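Local coordinates for protein dihydrodipicolinate synthase (Oceanobacillus iheyensis HTE831, PDB 3D0C) that probably catalyses the condensation of pyruvate with aspartate semialdehyde to 4-hydroxy-tetrahydrodipicolinate, a step on the route to lysine, at residues I18-P22 and G34-N38; T72-E76 and D104-D108; M111-P115 and Y128-I133; I120-A125 and D146-S150; V176-M180 and F203-A208. The protein carries 1 engineered substitution. All blocks are in the same frame, centred on the assembly; numbering follows the deposited sequence.

Contact 1: residues I18-P22 and G34-N38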
# COMPACT_ATOMS: atom_id res chain seq x y z
N ILE A 18 1.08 -13.83 14.55
CA ILE A 18 1.90 -12.95 13.72
C ILE A 18 2.94 -12.31 14.65
O ILE A 18 2.62 -11.41 15.42
CB ILE A 18 1.04 -11.83 13.10
CG1 ILE A 18 -0.36 -12.37 12.75
CG2 ILE A 18 1.73 -11.27 11.87
CD1 ILE A 18 -0.37 -13.51 11.74
N ASN A 19 4.17 -12.79 14.57
CA ASN A 19 5.25 -12.31 15.43
C ASN A 19 5.71 -10.90 15.09
O ASN A 19 5.41 -10.38 14.01
CB ASN A 19 6.46 -13.23 15.31
CG ASN A 19 7.07 -13.22 13.92
OD1 ASN A 19 6.51 -13.80 12.98
ND2 ASN A 19 8.20 -12.54 13.77
N ILE A 20 6.43 -10.28 16.00
CA ILE A 20 6.96 -8.95 15.73
C ILE A 20 8.41 -9.13 15.30
O ILE A 20 8.93 -10.25 15.29
CB ILE A 20 6.99 -8.05 16.98
CG1 ILE A 20 7.85 -8.71 18.06
CG2 ILE A 20 5.58 -7.78 17.47
CD1 ILE A 20 8.33 -7.75 19.12
N VAL A 21 9.03 -8.02 14.91
CA VAL A 21 10.44 -8.00 14.53
C VAL A 21 11.01 -6.86 15.34
O VAL A 21 10.86 -5.69 14.98
CB VAL A 21 10.67 -7.69 13.03
CG1 VAL A 21 12.16 -7.46 12.80
CG2 VAL A 21 10.20 -8.85 12.16
N PRO A 22 11.65 -7.17 16.48
CA PRO A 22 12.22 -6.09 17.29
C PRO A 22 13.41 -5.43 16.59
O PRO A 22 14.14 -6.07 15.85
CB PRO A 22 12.61 -6.80 18.59
CG PRO A 22 12.89 -8.20 18.15
CD PRO A 22 11.83 -8.48 17.12
N GLY A 34 16.29 -10.53 20.02
CA GLY A 34 14.92 -10.25 20.39
C GLY A 34 13.93 -11.04 19.55
O GLY A 34 12.91 -11.53 20.06
N LEU A 35 14.22 -11.16 18.26
CA LEU A 35 13.36 -11.91 17.34
C LEU A 35 13.34 -13.39 17.71
O LEU A 35 12.26 -14.00 17.76
CB LEU A 35 13.86 -11.77 15.90
CG LEU A 35 13.15 -12.66 14.87
CD1 LEU A 35 11.65 -12.42 14.95
CD2 LEU A 35 13.67 -12.38 13.46
N ASP A 36 14.51 -13.96 17.96
CA ASP A 36 14.58 -15.37 18.33
C ASP A 36 13.75 -15.60 19.59
O ASP A 36 13.00 -16.58 19.69
CB ASP A 36 16.04 -15.81 18.57
CG ASP A 36 16.80 -16.10 17.26
OD1 ASP A 36 16.20 -16.05 16.17
OD2 ASP A 36 18.02 -16.39 17.34
N ASP A 37 13.87 -14.69 20.55
CA ASP A 37 13.14 -14.79 21.80
C ASP A 37 11.64 -14.62 21.66
O ASP A 37 10.87 -15.21 22.41
CB ASP A 37 13.67 -13.77 22.80
CG ASP A 37 15.09 -14.08 23.23
OD1 ASP A 37 15.51 -15.25 23.07
OD2 ASP A 37 15.78 -13.17 23.73
N ASN A 38 11.22 -13.80 20.71
CA ASN A 38 9.79 -13.61 20.51
C ASN A 38 9.20 -14.89 19.92
O ASN A 38 8.11 -15.31 20.30
CB ASN A 38 9.53 -12.43 19.57
CG ASN A 38 8.06 -12.29 19.22
OD1 ASN A 38 7.21 -12.20 20.10
ND2 ASN A 38 7.76 -12.28 17.93

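Contact 2: residues T72-E76 and D104-D108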
# COMPACT_ATOMS: atom_id res chain seq x y z
N THR A 72 13.70 -16.46 6.69
CA THR A 72 14.68 -17.53 6.83
C THR A 72 14.94 -17.82 8.31
O THR A 72 14.87 -18.98 8.74
CB THR A 72 16.00 -17.15 6.12
OG1 THR A 72 15.76 -17.06 4.71
CG2 THR A 72 17.07 -18.19 6.38
N ARG A 73 15.22 -16.77 9.06
CA ARG A 73 15.52 -16.86 10.49
C ARG A 73 14.40 -17.55 11.28
O ARG A 73 14.64 -18.48 12.06
CB ARG A 73 15.73 -15.47 11.07
CG ARG A 73 16.13 -15.44 12.54
CD ARG A 73 17.62 -15.70 12.69
NE ARG A 73 18.10 -15.37 14.03
CZ ARG A 73 19.38 -15.20 14.33
NH1 ARG A 73 20.30 -15.33 13.39
NH2 ARG A 73 19.74 -14.90 15.58
N VAL A 74 13.18 -17.08 11.09
CA VAL A 74 12.05 -17.66 11.79
C VAL A 74 11.84 -19.12 11.40
O VAL A 74 11.69 -19.98 12.27
CB VAL A 74 10.74 -16.87 11.52
CG1 VAL A 74 9.57 -17.51 12.28
CG2 VAL A 74 10.91 -15.43 11.93
N THR A 75 11.85 -19.40 10.10
CA THR A 75 11.66 -20.77 9.63
C THR A 75 12.65 -21.74 10.26
O THR A 75 12.27 -22.81 10.76
CB THR A 75 11.79 -20.85 8.08
OG1 THR A 75 10.76 -20.06 7.47
CG2 THR A 75 11.67 -22.30 7.60
N GLU A 76 13.93 -21.38 10.24
CA GLU A 76 14.97 -22.23 10.80
C GLU A 76 14.86 -22.36 12.32
O GLU A 76 15.05 -23.45 12.86
CB GLU A 76 16.36 -21.70 10.40
CG GLU A 76 16.50 -21.55 8.89
CD GLU A 76 17.91 -21.21 8.45
OE1 GLU A 76 18.55 -20.34 9.07
OE2 GLU A 76 18.38 -21.82 7.45
N ASP A 104 12.44 -22.08 0.01
CA ASP A 104 13.74 -22.73 -0.09
C ASP A 104 14.35 -22.82 1.31
O ASP A 104 15.14 -23.73 1.60
CB ASP A 104 14.68 -21.93 -1.01
CG ASP A 104 16.00 -22.66 -1.26
OD1 ASP A 104 15.98 -23.72 -1.91
OD2 ASP A 104 17.06 -22.17 -0.81
N SER A 105 13.98 -21.88 2.18
CA SER A 105 14.47 -21.87 3.56
C SER A 105 13.69 -22.87 4.42
O SER A 105 14.08 -23.14 5.56
CB SER A 105 14.35 -20.47 4.16
OG SER A 105 15.21 -19.57 3.50
N GLY A 106 12.60 -23.40 3.88
CA GLY A 106 11.82 -24.37 4.62
C GLY A 106 10.41 -23.96 5.03
O GLY A 106 9.72 -24.75 5.67
N ALA A 107 9.98 -22.75 4.68
CA ALA A 107 8.63 -22.31 5.04
C ALA A 107 7.62 -23.28 4.45
O ALA A 107 7.80 -23.79 3.35
CB ALA A 107 8.37 -20.89 4.52
N ASP A 108 6.54 -23.51 5.19
CA ASP A 108 5.51 -24.45 4.76
C ASP A 108 4.47 -23.88 3.82
O ASP A 108 3.88 -24.61 3.04
CB ASP A 108 4.77 -24.98 6.00
CG ASP A 108 5.72 -25.55 7.02
OD1 ASP A 108 6.28 -26.64 6.75
OD2 ASP A 108 5.90 -24.92 8.08

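Contact 3: residues M111-P115 and Y128-I133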
# COMPACT_ATOMS: atom_id res chain seq x y z
N MSE A 111 1.88 -16.29 2.63
CA MSE A 111 0.67 -15.49 2.80
C MSE A 111 0.82 -14.26 1.93
O MSE A 111 1.73 -13.46 2.15
CB MSE A 111 0.48 -15.02 4.24
CG MSE A 111 -0.66 -14.00 4.33
SE MSE A 111 -0.76 -13.03 5.98
CE MSE A 111 0.68 -11.76 5.67
N ILE A 112 -0.08 -14.10 0.96
CA ILE A 112 -0.02 -12.96 0.05
C ILE A 112 -0.75 -11.78 0.66
O ILE A 112 -1.95 -11.83 0.93
CB ILE A 112 -0.64 -13.30 -1.33
CG1 ILE A 112 0.03 -14.56 -1.89
CG2 ILE A 112 -0.44 -12.12 -2.30
CD1 ILE A 112 -0.51 -15.01 -3.25
N HIS A 113 0.01 -10.72 0.90
CA HIS A 113 -0.49 -9.48 1.46
C HIS A 113 -1.43 -8.81 0.47
O HIS A 113 -1.46 -9.14 -0.72
CB HIS A 113 0.67 -8.51 1.73
CG HIS A 113 1.40 -8.75 3.02
ND1 HIS A 113 0.95 -8.25 4.22
CD2 HIS A 113 2.57 -9.37 3.29
CE1 HIS A 113 1.81 -8.54 5.17
NE2 HIS A 113 2.81 -9.23 4.63
N GLN A 114 -2.19 -7.84 0.98
CA GLN A 114 -3.07 -7.07 0.12
C GLN A 114 -2.13 -6.34 -0.83
O GLN A 114 -1.11 -5.76 -0.40
CB GLN A 114 -3.88 -6.05 0.92
CG GLN A 114 -4.48 -4.94 0.07
CD GLN A 114 -5.23 -3.89 0.87
OE1 GLN A 114 -4.81 -3.50 1.97
NE2 GLN A 114 -6.35 -3.42 0.32
N PRO A 115 -2.43 -6.36 -2.13
CA PRO A 115 -1.57 -5.67 -3.10
C PRO A 115 -1.43 -4.19 -2.74
O PRO A 115 -2.43 -3.52 -2.46
CB PRO A 115 -2.32 -5.87 -4.41
CG PRO A 115 -3.03 -7.19 -4.22
CD PRO A 115 -3.51 -7.12 -2.79
N TYR A 128 -3.28 -11.61 -10.71
CA TYR A 128 -2.19 -11.33 -9.77
C TYR A 128 -1.99 -12.54 -8.86
O TYR A 128 -0.90 -13.12 -8.77
CB TYR A 128 -2.55 -10.10 -8.93
CG TYR A 128 -1.52 -9.74 -7.88
CD1 TYR A 128 -0.37 -9.04 -8.22
CD2 TYR A 128 -1.70 -10.12 -6.55
CE1 TYR A 128 0.58 -8.71 -7.26
CE2 TYR A 128 -0.76 -9.80 -5.58
CZ TYR A 128 0.38 -9.10 -5.94
OH TYR A 128 1.31 -8.79 -4.98
N TYR A 129 -3.07 -12.91 -8.17
CA TYR A 129 -3.02 -14.03 -7.25
C TYR A 129 -2.66 -15.37 -7.89
O TYR A 129 -1.80 -16.10 -7.40
CB TYR A 129 -4.36 -14.18 -6.53
CG TYR A 129 -4.65 -13.08 -5.54
CD1 TYR A 129 -3.73 -12.74 -4.55
CD2 TYR A 129 -5.86 -12.38 -5.58
CE1 TYR A 129 -4.00 -11.73 -3.63
CE2 TYR A 129 -6.14 -11.37 -4.66
CZ TYR A 129 -5.20 -11.05 -3.69
OH TYR A 129 -5.47 -10.05 -2.79
N ARG A 130 -3.31 -15.69 -8.98
CA ARG A 130 -3.04 -16.96 -9.64
C ARG A 130 -1.61 -17.13 -10.16
O ARG A 130 -1.04 -18.22 -10.05
CB ARG A 130 -4.03 -17.17 -10.79
CG ARG A 130 -3.86 -18.51 -11.48
CD ARG A 130 -5.18 -18.94 -12.07
NE ARG A 130 -5.72 -17.93 -12.95
CZ ARG A 130 -7.01 -17.76 -13.17
NH1 ARG A 130 -7.88 -18.54 -12.54
NH2 ARG A 130 -7.43 -16.82 -14.01
N ASN A 131 -1.03 -16.08 -10.74
CA ASN A 131 0.33 -16.21 -11.25
C ASN A 131 1.32 -16.43 -10.10
O ASN A 131 2.32 -17.11 -10.27
CB ASN A 131 0.72 -14.97 -12.06
CG ASN A 131 -0.10 -14.82 -13.33
OD1 ASN A 131 -0.71 -15.78 -13.82
ND2 ASN A 131 -0.11 -13.62 -13.89
N ILE A 132 1.05 -15.87 -8.92
CA ILE A 132 1.97 -16.05 -7.81
C ILE A 132 1.87 -17.46 -7.22
O ILE A 132 2.89 -18.14 -7.07
CB ILE A 132 1.73 -14.98 -6.72
CG1 ILE A 132 2.02 -13.60 -7.31
CG2 ILE A 132 2.60 -15.25 -5.49
CD1 ILE A 132 1.70 -12.47 -6.41
N ILE A 133 0.66 -17.90 -6.92
CA ILE A 133 0.42 -19.22 -6.36
C ILE A 133 1.04 -20.31 -7.24
O ILE A 133 1.83 -21.15 -6.77
CB ILE A 133 -1.10 -19.48 -6.25
CG1 ILE A 133 -1.74 -18.47 -5.29
CG2 ILE A 133 -1.36 -20.91 -5.79
CD1 ILE A 133 -3.24 -18.56 -5.21
O HOH W 1 -4.01 -10.18 -0.76
O HOH W 2 0.67 -8.29 -2.26

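Contact 4: residues I120-A125 and D146-S150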
# COMPACT_ATOMS: atom_id res chain seq x y z
N ILE A 120 -6.57 -1.55 -8.70
CA ILE A 120 -6.79 -2.98 -8.81
C ILE A 120 -8.25 -3.25 -9.19
O ILE A 120 -9.14 -2.48 -8.83
CB ILE A 120 -6.43 -3.67 -7.45
CG1 ILE A 120 -6.57 -5.19 -7.56
CG2 ILE A 120 -7.32 -3.14 -6.33
CD1 ILE A 120 -5.99 -5.93 -6.36
N THR A 121 -8.47 -4.31 -9.97
CA THR A 121 -9.81 -4.71 -10.40
C THR A 121 -9.97 -6.18 -10.06
O THR A 121 -8.99 -6.89 -9.85
CB THR A 121 -10.02 -4.53 -11.93
OG1 THR A 121 -9.19 -5.46 -12.65
CG2 THR A 121 -9.66 -3.11 -12.37
N ASP A 122 -11.22 -6.65 -10.01
CA ASP A 122 -11.48 -8.06 -9.71
C ASP A 122 -10.73 -8.98 -10.66
O ASP A 122 -10.02 -9.89 -10.24
CB ASP A 122 -12.98 -8.37 -9.81
CG ASP A 122 -13.82 -7.62 -8.77
OD1 ASP A 122 -13.33 -7.44 -7.64
OD2 ASP A 122 -14.97 -7.24 -9.09
N ALA A 123 -10.90 -8.76 -11.96
CA ALA A 123 -10.25 -9.59 -12.97
C ALA A 123 -8.72 -9.55 -12.90
O ALA A 123 -8.05 -10.56 -13.10
CB ALA A 123 -10.72 -9.17 -14.36
N GLY A 124 -8.16 -8.37 -12.62
CA GLY A 124 -6.72 -8.24 -12.52
C GLY A 124 -6.20 -8.87 -11.24
O GLY A 124 -5.09 -9.41 -11.20
N ALA A 125 -7.01 -8.80 -10.19
CA ALA A 125 -6.64 -9.38 -8.90
C ALA A 125 -6.53 -10.89 -9.08
O ALA A 125 -5.59 -11.51 -8.58
CB ALA A 125 -7.69 -9.04 -7.85
N ASP A 146 -9.70 -5.81 1.05
CA ASP A 146 -10.21 -4.70 0.23
C ASP A 146 -11.70 -4.90 -0.04
O ASP A 146 -12.07 -5.71 -0.89
CB ASP A 146 -9.44 -4.66 -1.10
CG ASP A 146 -9.79 -3.45 -1.97
OD1 ASP A 146 -10.81 -2.77 -1.73
OD2 ASP A 146 -9.02 -3.18 -2.92
N ALA A 147 -12.55 -4.17 0.68
CA ALA A 147 -13.99 -4.29 0.49
C ALA A 147 -14.44 -3.94 -0.92
O ALA A 147 -15.53 -4.33 -1.34
CB ALA A 147 -14.73 -3.42 1.52
N HIS A 148 -13.61 -3.21 -1.66
CA HIS A 148 -13.94 -2.80 -3.03
C HIS A 148 -13.82 -3.93 -4.04
O HIS A 148 -14.26 -3.80 -5.18
CB HIS A 148 -13.07 -1.62 -3.45
CG HIS A 148 -13.38 -0.35 -2.72
ND1 HIS A 148 -14.51 0.39 -2.97
CD2 HIS A 148 -12.72 0.28 -1.72
CE1 HIS A 148 -14.55 1.42 -2.15
NE2 HIS A 148 -13.47 1.38 -1.38
N LEU A 149 -13.19 -5.02 -3.62
CA LEU A 149 -13.05 -6.18 -4.50
C LEU A 149 -14.16 -7.15 -4.17
O LEU A 149 -14.59 -7.27 -3.02
CB LEU A 149 -11.70 -6.86 -4.28
CG LEU A 149 -10.48 -6.05 -4.73
CD1 LEU A 149 -9.22 -6.86 -4.51
CD2 LEU A 149 -10.64 -5.66 -6.20
N SER A 150 -14.64 -7.85 -5.18
CA SER A 150 -15.72 -8.80 -5.00
C SER A 150 -15.25 -10.12 -4.39
O SER A 150 -14.14 -10.60 -4.67
CB SER A 150 -16.39 -9.08 -6.34
OG SER A 150 -17.34 -10.12 -6.24
O HOH W 3 -15.47 -5.18 -7.11

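Contact 5: residues V176-M180 and F203-A208. Engineered in segment 176-180: Met-180 (natural residue Ile).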
# COMPACT_ATOMS: atom_id res chain seq x y z
N VAL A 176 -18.89 -12.18 4.93
CA VAL A 176 -18.12 -13.32 5.38
C VAL A 176 -18.97 -14.57 5.39
O VAL A 176 -18.50 -15.65 5.03
CB VAL A 176 -17.49 -13.10 6.78
CG1 VAL A 176 -18.56 -12.98 7.85
CG2 VAL A 176 -16.56 -14.26 7.09
N THR A 177 -20.23 -14.43 5.80
CA THR A 177 -21.13 -15.57 5.83
C THR A 177 -21.42 -16.05 4.41
O THR A 177 -21.40 -17.25 4.13
CB THR A 177 -22.46 -15.20 6.52
OG1 THR A 177 -22.19 -14.73 7.85
CG2 THR A 177 -23.39 -16.40 6.60
N GLN A 178 -21.67 -15.12 3.50
CA GLN A 178 -21.95 -15.48 2.11
C GLN A 178 -20.80 -16.23 1.43
O GLN A 178 -20.99 -17.33 0.91
CB GLN A 178 -22.28 -14.23 1.30
CG GLN A 178 -23.58 -13.55 1.68
CD GLN A 178 -23.64 -12.13 1.16
OE1 GLN A 178 -22.98 -11.79 0.17
NE2 GLN A 178 -24.43 -11.29 1.82
N VAL A 179 -19.61 -15.63 1.42
CA VAL A 179 -18.48 -16.28 0.76
C VAL A 179 -18.19 -17.68 1.32
O VAL A 179 -17.90 -18.60 0.57
CB VAL A 179 -17.20 -15.39 0.82
CG1 VAL A 179 -16.64 -15.33 2.22
CG2 VAL A 179 -16.17 -15.92 -0.15
N MSE A 180 -18.29 -17.84 2.64
CA MSE A 180 -18.02 -19.15 3.24
C MSE A 180 -19.05 -20.22 2.89
O MSE A 180 -18.73 -21.42 2.87
CB MSE A 180 -17.89 -19.02 4.75
CG MSE A 180 -16.68 -18.20 5.17
SE MSE A 180 -16.25 -18.37 7.03
CE MSE A 180 -17.79 -17.43 7.73
N PHE A 203 -17.04 -14.05 13.51
CA PHE A 203 -16.60 -14.78 12.33
C PHE A 203 -16.80 -16.28 12.53
O PHE A 203 -17.15 -16.99 11.59
CB PHE A 203 -15.12 -14.52 12.05
CG PHE A 203 -14.86 -13.33 11.17
CD1 PHE A 203 -15.31 -12.06 11.55
CD2 PHE A 203 -14.17 -13.47 9.98
CE1 PHE A 203 -15.06 -10.95 10.74
CE2 PHE A 203 -13.92 -12.37 9.17
CZ PHE A 203 -14.36 -11.10 9.55
N TYR A 204 -16.56 -16.73 13.76
CA TYR A 204 -16.71 -18.14 14.11
C TYR A 204 -18.15 -18.59 13.99
O TYR A 204 -18.43 -19.67 13.46
CB TYR A 204 -16.23 -18.41 15.54
CG TYR A 204 -14.85 -19.00 15.60
CD1 TYR A 204 -13.73 -18.25 15.24
CD2 TYR A 204 -14.65 -20.32 16.00
CE1 TYR A 204 -12.45 -18.79 15.27
CE2 TYR A 204 -13.38 -20.88 16.03
CZ TYR A 204 -12.28 -20.11 15.67
OH TYR A 204 -11.01 -20.64 15.69
N HIS A 205 -19.06 -17.77 14.48
CA HIS A 205 -20.47 -18.10 14.39
C HIS A 205 -20.84 -18.22 12.91
O HIS A 205 -21.73 -19.00 12.55
CB HIS A 205 -21.33 -17.03 15.05
CG HIS A 205 -22.80 -17.22 14.84
ND1 HIS A 205 -23.49 -18.30 15.35
CD2 HIS A 205 -23.70 -16.50 14.13
CE1 HIS A 205 -24.75 -18.23 14.97
NE2 HIS A 205 -24.91 -17.15 14.22
N ALA A 206 -20.15 -17.46 12.06
CA ALA A 206 -20.41 -17.47 10.62
C ALA A 206 -19.79 -18.68 9.91
O ALA A 206 -20.21 -19.05 8.82
CB ALA A 206 -19.91 -16.16 9.99
N GLY A 207 -18.78 -19.29 10.53
CA GLY A 207 -18.16 -20.46 9.92
C GLY A 207 -16.64 -20.48 9.94
O GLY A 207 -16.04 -21.51 9.61
N ALA A 208 -16.00 -19.38 10.31
CA ALA A 208 -14.54 -19.33 10.35
C ALA A 208 -14.02 -20.42 11.29
O ALA A 208 -14.72 -20.82 12.22
CB ALA A 208 -14.06 -17.95 10.80

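Contact 1: residues I18-P22 and G34-N38
Gly-34, in the first turn of helix 32-44, lies against the ring of Pro-22: the proline CG lies 3.3 Å from Gly-34 C and 3.2 Å from Leu-35 N. A side chain here would collide with the ring, since an ideal CB would stand 2.8 Å from Pro-22 CG; its absence lets the CA atoms of Gly-34 and Pro-22 come within 5.8 Å. Leu-35 leaves the helix sideways but reaches back to the loop, its CD1 3.5 Å from Ile-20 O and 3.6 Å from Asn-19 ND2, while its CB packs 4.1 Å from Pro-22 CD. Segment 18-22 follows strand 15-17, the first of a TIM barrel, so the contact folds the first beta-to-alpha loop onto the helix it leads into. Such loops lie at the catalytic end of the barrel, and the side chain of Ile-20 comes within about 4 Å of that of Thr-56, a predicted pyruvate-binding residue. Asp-36 faces away from the loop and forms a salt bridge with Arg-73. One turn after Gly-34, with its N bonded to Gly-34 O at 2.9 Å, Asn-38 points back at the loop and lodges against Asn-19 and Ile-20. Within the loop, Asn-19 ND2 donates to Ile-20 O at 2.8 Å.

Contact 2: residues T72-E76 and D104-D108
This is a small, partly buried contact between two neighbouring outer helices of the TIM barrel: helix 64-78 meets the C-terminal end of helix 92-104 and the short link into strand 109-112, away from the predicted catalytic residues. The link begins with a Schellman motif, in which Gly-106 leaves the helical conformation with a phi of 114°; at these angles a CB would jam against the preceding carbonyl, and it would also sit only 3.1 Å from Thr-75 CG2. Thr-75 points at this turn. Its methyl CG2 nestles against bare backbone, 3.3 Å from Ser-105 O, 3.3 Å from Gly-106 C and 3.4 Å from Ala-107 N, while its hydroxyl bonds to Ala-71 O within its own helix. A turn earlier on that helix, Thr-72 OG1 is bonded to Lys-68 O. Ser-105 points at the helix, and its single hydroxyl proton can go to Ser-101 O or across the contact, where Ser-105 OG lies 2.8 Å from Thr-72 OG1.

Contact 3: residues M111-P115 and Y128-I133
Ile-112, at the end of strand 109-112, is the main bump here, with 101 Å² of its surface buried in a hollow on helix 122-135. Tyr-128, Tyr-129, Ile-132 and Ile-133 form that hollow. CG2 of Ile-112 fits near both rings, 4.0 Å from Tyr-128 CE2 and 3.8 Å from Tyr-129 CE1, where it meets the ring edge; CD1 runs on to Ile-132 CG2 at 3.8 Å and Ile-133 CG1 at 4.2 Å. Pro-115 makes a second, smaller bump, its CG 3.7 Å from Tyr-128 CE2 and its CD 3.5 Å from Tyr-129 OH. Water fills the gaps at the phenolic tips. Water 2 donates to His-113 O and Tyr-128 OH, both at 2.8 Å, and that hydroxyl also bonds to Tyr-90 O; water 1 lies 2.5 Å from Tyr-129 OH and 3.1 Å from Ile-112 O, to which it can donate, though it has more acceptors in reach than protons. Backbone hydrogen bonds to Ile-141 and Tyr-143, the latter a predicted proton donor/acceptor, tie Ile-112 to the adjacent strand 140-144. A strand residue covered by the following helix is the core of the beta-alpha-beta unit 109-112, 122-135 and 140-144, the right-handed building unit of the TIM barrel.

Contact 4: residues I120-A125 and D146-S150
Leu-149, Asp-122 and Ile-120 carry most of this contact, which joins two successive beta-to-alpha loops of the TIM barrel: the one running into helix 122-135 and the one between strand 140-144 and helix 152-157. Leu-149 ends a type I beta turn that starts at Asp-146, its N bonded to Asp-146 O at 3.0 Å; within the turn Asp-146 OD1 accepts from His-148 N at 2.8 Å, an Asx turn. Leu-149 CD1 reaches Ile-120 CD1 at 3.8 Å and Ala-125 CB at 4.3 Å, and Leu-149 CD2 lies 4.0 Å from Thr-121 C. Ile-120 CG2 also lies 3.8 Å from the carboxylate oxygen OD2 of Asp-146, at the start of the turn. Ile-120 packs on Pro-281 of the second subunit as well, so the contact is part of the interface with that subunit. Thr-121 N-caps the helix, its OG1 accepting from Gly-124 N at 3.1 Å. Asp-122, in the first helical turn, supplies the polar link. Water 3 donates to its OD2 at 2.9 Å and to His-148 O at 2.7 Å, while Asp-122 OD1 accepts directly from Ser-150 N at 2.8 Å and a nearly straight N-H...O angle of 172°.

Contact 5: residues V176-M180 and F203-A208
Two turns of backbone draw close here, the CA atoms of Thr-177 and Ala-206 only 5.2 Å apart and those of Met-180 and Gly-207 at 6.8 Å. The first segment is regular helix; the second is the end of helix 196-206, closed by a Schellman motif in which Gly-207 takes a phi of 135° and Ala-208 N donates back to Phe-203 O at 2.9 Å. They belong to consecutive outer helices of the TIM barrel, 173-182 and 196-206, with strand 190-193 between them in the chain. Ala-206 allows the close approach: its small CB points at the other helix and sits 3.4 Å from Thr-177 OG1 and 4.1 Å from Val-176 CG1. The Thr-177 hydroxyl is hydrogen-bonded to Ile-173 O in its own helix. Toward the barrel, Val-176 CG2 packs 3.8 Å from Phe-203 CD2, and both side chains also touch Tyr-168 on strand 163-168. At the other end Met-180, an engineered substitution for isoleucine modelled as selenomethionine, lays its side chain along the Schellman turn. Its CE is 3.3 Å from Ala-206 CB and 3.5 Å from Gly-207 N, its SE 3.4 Å from Ala-208 N, and the tightest approach is CE to Ala-206 O at 3.1 Å.

From the N terminus, contact 1 closes the loop after strand 15-17 onto helix 32-44. Contact 2 then joins helix 64-78 to the end of helix 92-104; the Asp-36 to Arg-73 salt bridge (OD2 to NH2, 2.9 Å) connects it to contact 1. Contact 3 opens just beyond contact 2, where strand 109-112 packs against helix 122-135, and it crosses contact 4, because segment 120-125 falls between the two segments of contact 3 and segment 146-150 comes after both. These two touch through Pro-115 and Ile-120, and both reach the second subunit. Contact 5 follows in series, joining the helices before and after strand 190-193, across the chain's centre from contacts 1 and 2.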